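PDB 5J92: putative alpha KG dependent 2,4-D dioxygenase from Burkholderia xenovorans, which binds iron(II) and probably acts as a 2-oxoglutarate-dependent dioxygenase of the TfdA/TauD family. Local coordinates for residues 174-179 and 216-221; 242-245 and 249-252; 254-259 and 283-288. All coordinates share one frame; numbering follows the deposited sequence.

Contact 1 (174-179 and 216-221); sequences CHYDIM and SLYLSS
Tyr176, the last residue of strand 173-176, reaches across to the turn at Tyr218. Its CB leaves the backbone toward 216-221, and with CG anti to the carbonyl carbon (chi1 -62°) the ring extends in that direction. CE2 passes Ser220 CB at 4.4 Å. Further out, CZ lies over one face of the Tyr218 ring, displaced toward its rim, 4.1 Å from Tyr218 CG; the rings meet obliquely, their planes 44° apart. At the tip, Tyr176 OH donates a 2.6 Å hydrogen bond to Tyr218 O and lies 3.3 Å from Tyr218 CB. The acceptor sits in the plane of the donor's ring, and the hydroxyl approaches in the carbonyl plane on a lone pair, at a C=O...O angle of 141°. Tyr218 is the centre of an inverse gamma turn, closed weakly from Leu219 N to Leu217 O. Tyrosine suits position 176 because it joins a long apolar ring to a terminal donor. Ser220, small enough to pass beside that ring, turns OG to Ser123 N, between the iron ligands His122 and Asp124 in sequence. The short phenol-carbonyl bond thus satisfies a buried backbone oxygen and ties the turn to the sheet strand close to the metal site.

Contact 2 (242-245 and 249-252); sequences TEFA and QFVY
Phe244 and Ala245, in the C-terminal part of helix 231-245, meet Phe250 where the chain turns through roughly a right angle after the helix. Ahead of them, Thr242 OG1 bonds within the helix, to Leu238 O, a common use of a threonine hydroxyl in such a setting, while the long carboxylate of Glu243 reaches another chain, forming a salt bridge through OE2 to Arg272 of the second subunit. Phe244 is the side chain of 242-245 that meets Phe250. Its CG stands anti to the backbone N (chi1 177°), which swings the ring round to Phe250 although the bond from its CA does not head there. Phe250 CE2 lies over one face of the Phe244 ring, toward the rim, 3.6 Å from Phe244 CE2. The ring centroids are 5.2 Å apart and the planes are inclined at 47°, so the pair is oblique. The backbone takes part as well: Phe244 O lies in the plane of the Phe250 ring at its edge, 3.2 Å from Phe250 CE2, where the slightly positive C-H rim suits a carbonyl oxygen. Ala245 follows with its methyl directed away from 249-252 and its carbonyl against Phe250; Ala245 O is 3.4 Å from Phe250 CB and has no hydrogen-bonding partner in the model. From the other segment, Gln249 CG covers the centre of one face of the Phe250 ring, an aliphatic part of an otherwise polar side chain. The small Ala245 fits closely against Met154 and Ala157 of helix 154-159, and Phe250 touches Ala156 of the same helix. Phe250 also bonds through its backbone to Asp153, as the chain leads from helix 231-245 into strand 251-254 beside strand 149-153.

Contact 3 (254-259 and 283-288); sequences HEWSVR and REMHRA
The irregular connection 254-259, between strands 251-254 and 261-265, passes the extended strand 284-288 without pairing with it, so Trp256 and Met285, whose CB atoms both point across, make the contact through side chains. The result is a Met-aromatic contact at the margin of the six-stranded sheet, in what is probably the double-stranded beta-helix (jelly-roll) fold of the TauD/TfdA dioxygenases. Met285 bends at chi2 (-102°), laying its thioether over the indole: SD stands 4.0 Å from the centroid of the Trp256 six-membered ring, 9° off the normal, while CE makes a CH-pi contact 3.9 Å from the centroid of the five-membered ring. A flexible, polarisable methionine can thus follow both halves of the bicycle. The opposite indole face is covered by His254 CD2, so the tryptophan is sandwiched, and NE1 is fixed by a hydrogen bond to Thr149 OG1. Leu137 and Ser139 of strand 132-139 touch both Trp256 and Met285. Arg283, extended from CG to NE, crosses Trp256 at about a right angle; its NH2 comes 3.8 Å from Trp256 NE1, obliquely to the indole and without a hydrogen bond. On the same strand, Glu284 and His286 pair with each other, and His286 ND1 turns to Asp60. Their bond runs from His286 NE2 to Glu284 OE2 over 2.9 Å, at an N-H...O angle of 166°, on the anti side and tilted somewhat out of the carboxylate plane.

Overall arrangement
Along the chain the contacts come in series. Contact 1 lies at the ends of strands 173-176 and 215-217 of the four-stranded antiparallel sheet; contact 2 joins helix 231-245 to the short 3-10 turn leading into strand 251-254; and contact 3 follows directly from that strand and reaches the margin of the six-stranded sheet. Contacts 1 and 2, with centres about 16 Å apart, touch where Leu219 CD1 packs 3.6 Å from Ala245 CB. Contacts 1 and 3 lie on opposite sides of the chain's centre, about 25 Å apart between centres. The side chains of Ser220 and Arg283 come within about 9 and 10 Å of the iron, so these two contacts flank the metal region, whereas contact 2 is remote from it.

Contact 1 (174-179 and 216-221)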
# COMPACT_ATOMS: atom_id res chain seq x y z
N CYS A 174 -17.85 -8.53 1.07
CA CYS A 174 -16.57 -8.87 0.47
C CYS A 174 -16.26 -10.34 0.67
O CYS A 174 -16.77 -10.98 1.60
CB CYS A 174 -15.43 -8.07 1.08
SG CYS A 174 -15.48 -6.33 0.69
N HIS A 175 -15.39 -10.86 -0.21
CA HIS A 175 -14.83 -12.20 -0.09
C HIS A 175 -13.57 -12.15 0.76
O HIS A 175 -12.72 -11.29 0.54
CB HIS A 175 -14.49 -12.76 -1.47
CG HIS A 175 -15.67 -12.93 -2.39
ND1 HIS A 175 -16.52 -14.01 -2.30
CD2 HIS A 175 -16.09 -12.22 -3.47
CE1 HIS A 175 -17.43 -13.94 -3.26
NE2 HIS A 175 -17.19 -12.86 -3.98
N TYR A 176 -13.46 -13.07 1.73
CA TYR A 176 -12.28 -13.18 2.59
C TYR A 176 -11.69 -14.58 2.41
O TYR A 176 -12.43 -15.57 2.47
CB TYR A 176 -12.63 -12.91 4.06
CG TYR A 176 -13.16 -11.50 4.32
CD1 TYR A 176 -14.46 -11.14 3.95
CD2 TYR A 176 -12.38 -10.53 4.97
CE1 TYR A 176 -14.95 -9.86 4.18
CE2 TYR A 176 -12.87 -9.24 5.21
CZ TYR A 176 -14.14 -8.92 4.82
OH TYR A 176 -14.64 -7.64 5.03
N ASP A 177 -10.37 -14.66 2.16
CA ASP A 177 -9.75 -15.85 1.57
C ASP A 177 -8.30 -15.95 2.04
O ASP A 177 -7.42 -15.30 1.46
CB ASP A 177 -9.85 -15.74 0.05
CG ASP A 177 -9.35 -16.97 -0.69
OD1 ASP A 177 -8.73 -17.87 -0.08
OD2 ASP A 177 -9.58 -17.01 -1.92
N ILE A 178 -8.04 -16.80 3.04
CA ILE A 178 -6.70 -16.85 3.62
C ILE A 178 -5.68 -17.37 2.61
O ILE A 178 -4.54 -16.89 2.56
CB ILE A 178 -6.70 -17.68 4.92
CG1 ILE A 178 -5.34 -17.61 5.62
CG2 ILE A 178 -7.11 -19.13 4.67
CD1 ILE A 178 -4.92 -16.22 6.04
N MET A 179 -6.07 -18.34 1.78
CA MET A 179 -5.13 -18.90 0.82
C MET A 179 -4.76 -17.88 -0.24
O MET A 179 -3.61 -17.82 -0.68
CB MET A 179 -5.72 -20.17 0.19
CG MET A 179 -5.91 -21.32 1.17
SD MET A 179 -4.39 -21.69 2.07
CE MET A 179 -5.02 -22.68 3.44
N SER A 216 -17.93 1.00 10.88
CA SER A 216 -16.52 0.83 10.54
C SER A 216 -16.40 -0.02 9.28
O SER A 216 -17.31 -0.76 8.91
CB SER A 216 -15.73 0.19 11.69
OG SER A 216 -16.12 -1.18 11.88
N LEU A 217 -15.24 0.09 8.63
CA LEU A 217 -14.92 -0.71 7.45
C LEU A 217 -14.28 -2.04 7.85
O LEU A 217 -13.33 -2.07 8.64
CB LEU A 217 -13.97 0.07 6.52
CG LEU A 217 -14.52 1.34 5.86
CD1 LEU A 217 -13.42 2.16 5.13
CD2 LEU A 217 -15.64 0.95 4.89
N TYR A 218 -14.77 -3.14 7.28
CA TYR A 218 -14.19 -4.45 7.54
C TYR A 218 -13.06 -4.71 6.54
O TYR A 218 -13.12 -5.63 5.71
CB TYR A 218 -15.25 -5.54 7.48
CG TYR A 218 -14.87 -6.80 8.22
CD1 TYR A 218 -13.59 -6.96 8.75
CD2 TYR A 218 -15.79 -7.82 8.43
CE1 TYR A 218 -13.24 -8.09 9.46
CE2 TYR A 218 -15.45 -8.96 9.13
CZ TYR A 218 -14.18 -9.09 9.65
OH TYR A 218 -13.82 -10.22 10.36
N LEU A 219 -11.99 -3.95 6.68
CA LEU A 219 -10.84 -4.13 5.81
C LEU A 219 -9.91 -5.19 6.39
O LEU A 219 -9.86 -5.40 7.60
CB LEU A 219 -10.07 -2.82 5.63
CG LEU A 219 -10.90 -1.65 5.05
CD1 LEU A 219 -10.01 -0.43 4.81
CD2 LEU A 219 -11.61 -2.07 3.77
N SER A 220 -9.19 -5.88 5.50
CA SER A 220 -8.21 -6.87 5.92
C SER A 220 -7.46 -7.32 4.69
O SER A 220 -8.03 -7.41 3.60
CB SER A 220 -8.89 -8.08 6.61
OG SER A 220 -7.92 -8.96 7.13
N SER A 221 -6.18 -7.66 4.88
CA SER A 221 -5.45 -8.28 3.78
C SER A 221 -6.15 -9.55 3.30
O SER A 221 -5.89 -10.00 2.18
CB SER A 221 -4.03 -8.62 4.21
OG SER A 221 -4.05 -9.63 5.20

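Contact 2 (242-245 and 249-252)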
# COMPACT_ATOMS: atom_id res chain seq x y z
N THR A 242 -8.09 0.68 1.47
CA THR A 242 -6.98 0.31 2.35
C THR A 242 -5.93 1.40 2.42
O THR A 242 -5.40 1.70 3.50
CB THR A 242 -6.37 -1.01 1.89
OG1 THR A 242 -7.38 -2.02 1.93
CG2 THR A 242 -5.23 -1.40 2.82
N GLU A 243 -5.61 2.02 1.28
CA GLU A 243 -4.68 3.14 1.31
C GLU A 243 -5.26 4.28 2.14
O GLU A 243 -4.57 4.87 2.98
CB GLU A 243 -4.35 3.64 -0.09
CG GLU A 243 -3.46 4.91 -0.08
CD GLU A 243 -3.13 5.45 -1.47
OE1 GLU A 243 -3.48 4.79 -2.48
OE2 GLU A 243 -2.50 6.53 -1.55
N PHE A 244 -6.55 4.57 1.94
CA PHE A 244 -7.18 5.66 2.67
C PHE A 244 -7.17 5.39 4.17
O PHE A 244 -6.76 6.25 4.97
CB PHE A 244 -8.61 5.87 2.17
CG PHE A 244 -9.34 6.95 2.93
CD1 PHE A 244 -9.19 8.28 2.59
CD2 PHE A 244 -10.14 6.62 4.02
CE1 PHE A 244 -9.85 9.29 3.31
CE2 PHE A 244 -10.79 7.61 4.75
CZ PHE A 244 -10.65 8.95 4.39
N ALA A 245 -7.58 4.18 4.57
CA ALA A 245 -7.80 3.85 5.98
C ALA A 245 -6.51 3.66 6.77
O ALA A 245 -6.57 3.54 8.00
CB ALA A 245 -8.67 2.59 6.10
N GLN A 249 -3.33 9.64 10.05
CA GLN A 249 -4.37 10.15 10.94
C GLN A 249 -5.28 9.05 11.47
O GLN A 249 -6.04 9.31 12.41
CB GLN A 249 -5.19 11.24 10.24
CG GLN A 249 -5.98 10.79 9.01
CD GLN A 249 -5.23 11.05 7.70
OE1 GLN A 249 -4.00 10.94 7.65
NE2 GLN A 249 -5.96 11.39 6.64
N PHE A 250 -5.24 7.84 10.90
CA PHE A 250 -6.06 6.73 11.38
C PHE A 250 -5.24 5.68 12.11
O PHE A 250 -5.80 4.64 12.48
CB PHE A 250 -6.81 6.07 10.21
CG PHE A 250 -7.63 7.02 9.39
CD1 PHE A 250 -8.54 7.87 10.00
CD2 PHE A 250 -7.43 7.11 8.02
CE1 PHE A 250 -9.28 8.76 9.24
CE2 PHE A 250 -8.18 7.98 7.24
CZ PHE A 250 -9.11 8.82 7.86
N VAL A 251 -3.95 5.92 12.33
CA VAL A 251 -3.03 4.89 12.81
C VAL A 251 -2.41 5.30 14.14
O VAL A 251 -2.02 6.46 14.34
CB VAL A 251 -1.93 4.60 11.77
CG1 VAL A 251 -0.85 3.68 12.37
CG2 VAL A 251 -2.57 3.95 10.53
N TYR A 252 -2.34 4.33 15.06
CA TYR A 252 -1.56 4.42 16.29
C TYR A 252 -0.46 3.36 16.23
O TYR A 252 -0.75 2.18 16.00
CB TYR A 252 -2.45 4.20 17.53
CG TYR A 252 -1.68 3.90 18.81
CD1 TYR A 252 -0.92 4.87 19.44
CD2 TYR A 252 -1.73 2.63 19.39
CE1 TYR A 252 -0.23 4.58 20.61
CE2 TYR A 252 -1.03 2.33 20.56
CZ TYR A 252 -0.29 3.32 21.17
OH TYR A 252 0.41 3.06 22.32

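Contact 3 (254-259 and 283-288)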
# COMPACT_ATOMS: atom_id res chain seq x y z
N HIS A 254 2.25 1.39 18.35
CA HIS A 254 2.52 1.09 19.75
C HIS A 254 4.00 0.75 19.93
O HIS A 254 4.48 -0.26 19.40
CB HIS A 254 1.66 -0.06 20.27
CG HIS A 254 1.84 -0.31 21.73
ND1 HIS A 254 1.43 0.59 22.69
CD2 HIS A 254 2.42 -1.33 22.39
CE1 HIS A 254 1.73 0.12 23.89
NE2 HIS A 254 2.33 -1.05 23.73
N GLU A 255 4.71 1.60 20.69
CA GLU A 255 6.07 1.30 21.13
C GLU A 255 5.98 0.40 22.36
O GLU A 255 5.51 0.82 23.42
CB GLU A 255 6.84 2.58 21.45
CG GLU A 255 7.12 3.46 20.24
CD GLU A 255 8.15 2.85 19.30
OE1 GLU A 255 8.86 1.90 19.71
OE2 GLU A 255 8.25 3.32 18.15
N TRP A 256 6.44 -0.84 22.21
CA TRP A 256 6.27 -1.84 23.25
C TRP A 256 7.15 -1.56 24.46
O TRP A 256 8.28 -1.07 24.34
CB TRP A 256 6.60 -3.23 22.69
CG TRP A 256 5.50 -3.78 21.88
CD1 TRP A 256 5.34 -3.69 20.52
CD2 TRP A 256 4.38 -4.52 22.36
NE1 TRP A 256 4.19 -4.35 20.13
CE2 TRP A 256 3.58 -4.87 21.25
CE3 TRP A 256 3.98 -4.93 23.64
CZ2 TRP A 256 2.39 -5.59 21.37
CZ3 TRP A 256 2.81 -5.67 23.76
CH2 TRP A 256 2.03 -5.98 22.63
N SER A 257 6.62 -1.89 25.64
CA SER A 257 7.40 -1.98 26.86
C SER A 257 7.30 -3.41 27.37
O SER A 257 6.30 -4.10 27.13
CB SER A 257 6.89 -1.00 27.94
OG SER A 257 7.06 0.34 27.55
N VAL A 258 8.32 -3.84 28.10
CA VAL A 258 8.32 -5.20 28.63
C VAL A 258 7.10 -5.39 29.52
O VAL A 258 6.78 -4.54 30.36
CB VAL A 258 9.63 -5.48 29.39
CG1 VAL A 258 9.51 -6.74 30.24
CG2 VAL A 258 10.78 -5.64 28.39
N ARG A 259 6.40 -6.51 29.31
CA ARG A 259 5.21 -6.93 30.06
C ARG A 259 4.02 -5.99 29.88
O ARG A 259 3.11 -5.97 30.73
CB ARG A 259 5.52 -7.13 31.54
CG ARG A 259 6.41 -8.32 31.85
CD ARG A 259 5.79 -9.63 31.39
NE ARG A 259 6.63 -10.75 31.80
CZ ARG A 259 6.19 -11.95 32.14
NH1 ARG A 259 4.89 -12.21 32.11
NH2 ARG A 259 7.05 -12.88 32.51
N ARG A 283 12.48 -11.39 19.92
CA ARG A 283 11.20 -10.76 20.22
C ARG A 283 10.26 -11.86 20.67
O ARG A 283 9.89 -12.73 19.88
CB ARG A 283 10.62 -10.06 18.99
CG ARG A 283 9.28 -9.37 19.26
CD ARG A 283 8.76 -8.67 18.02
NE ARG A 283 7.50 -7.97 18.27
CZ ARG A 283 6.74 -7.44 17.31
NH1 ARG A 283 7.12 -7.53 16.04
NH2 ARG A 283 5.61 -6.82 17.61
N GLU A 284 9.88 -11.84 21.94
CA GLU A 284 9.05 -12.89 22.51
C GLU A 284 7.73 -12.28 22.95
O GLU A 284 7.71 -11.41 23.83
CB GLU A 284 9.73 -13.59 23.68
CG GLU A 284 8.90 -14.73 24.24
CD GLU A 284 9.55 -15.42 25.42
OE1 GLU A 284 10.74 -15.15 25.70
OE2 GLU A 284 8.87 -16.24 26.07
N MET A 285 6.64 -12.76 22.36
CA MET A 285 5.28 -12.32 22.63
C MET A 285 4.41 -13.54 22.88
O MET A 285 4.53 -14.55 22.18
CB MET A 285 4.70 -11.54 21.45
CG MET A 285 5.52 -10.36 20.98
SD MET A 285 4.81 -8.81 21.57
CE MET A 285 6.27 -7.77 21.63
N HIS A 286 3.55 -13.46 23.89
CA HIS A 286 2.57 -14.50 24.18
C HIS A 286 1.19 -14.02 23.79
O HIS A 286 0.79 -12.90 24.15
CB HIS A 286 2.62 -14.90 25.65
CG HIS A 286 3.90 -15.56 26.05
ND1 HIS A 286 3.97 -16.47 27.08
CD2 HIS A 286 5.16 -15.46 25.55
CE1 HIS A 286 5.22 -16.89 27.21
NE2 HIS A 286 5.96 -16.29 26.29
N ARG A 287 0.45 -14.85 23.06
CA ARG A 287 -0.78 -14.44 22.41
C ARG A 287 -1.95 -15.29 22.88
O ARG A 287 -1.79 -16.47 23.19
CB ARG A 287 -0.67 -14.53 20.88
N ALA A 288 -3.13 -14.67 22.88
CA ALA A 288 -4.40 -15.35 23.09
C ALA A 288 -5.44 -14.66 22.22
O ALA A 288 -5.31 -13.48 21.89
CB ALA A 288 -4.84 -15.34 24.56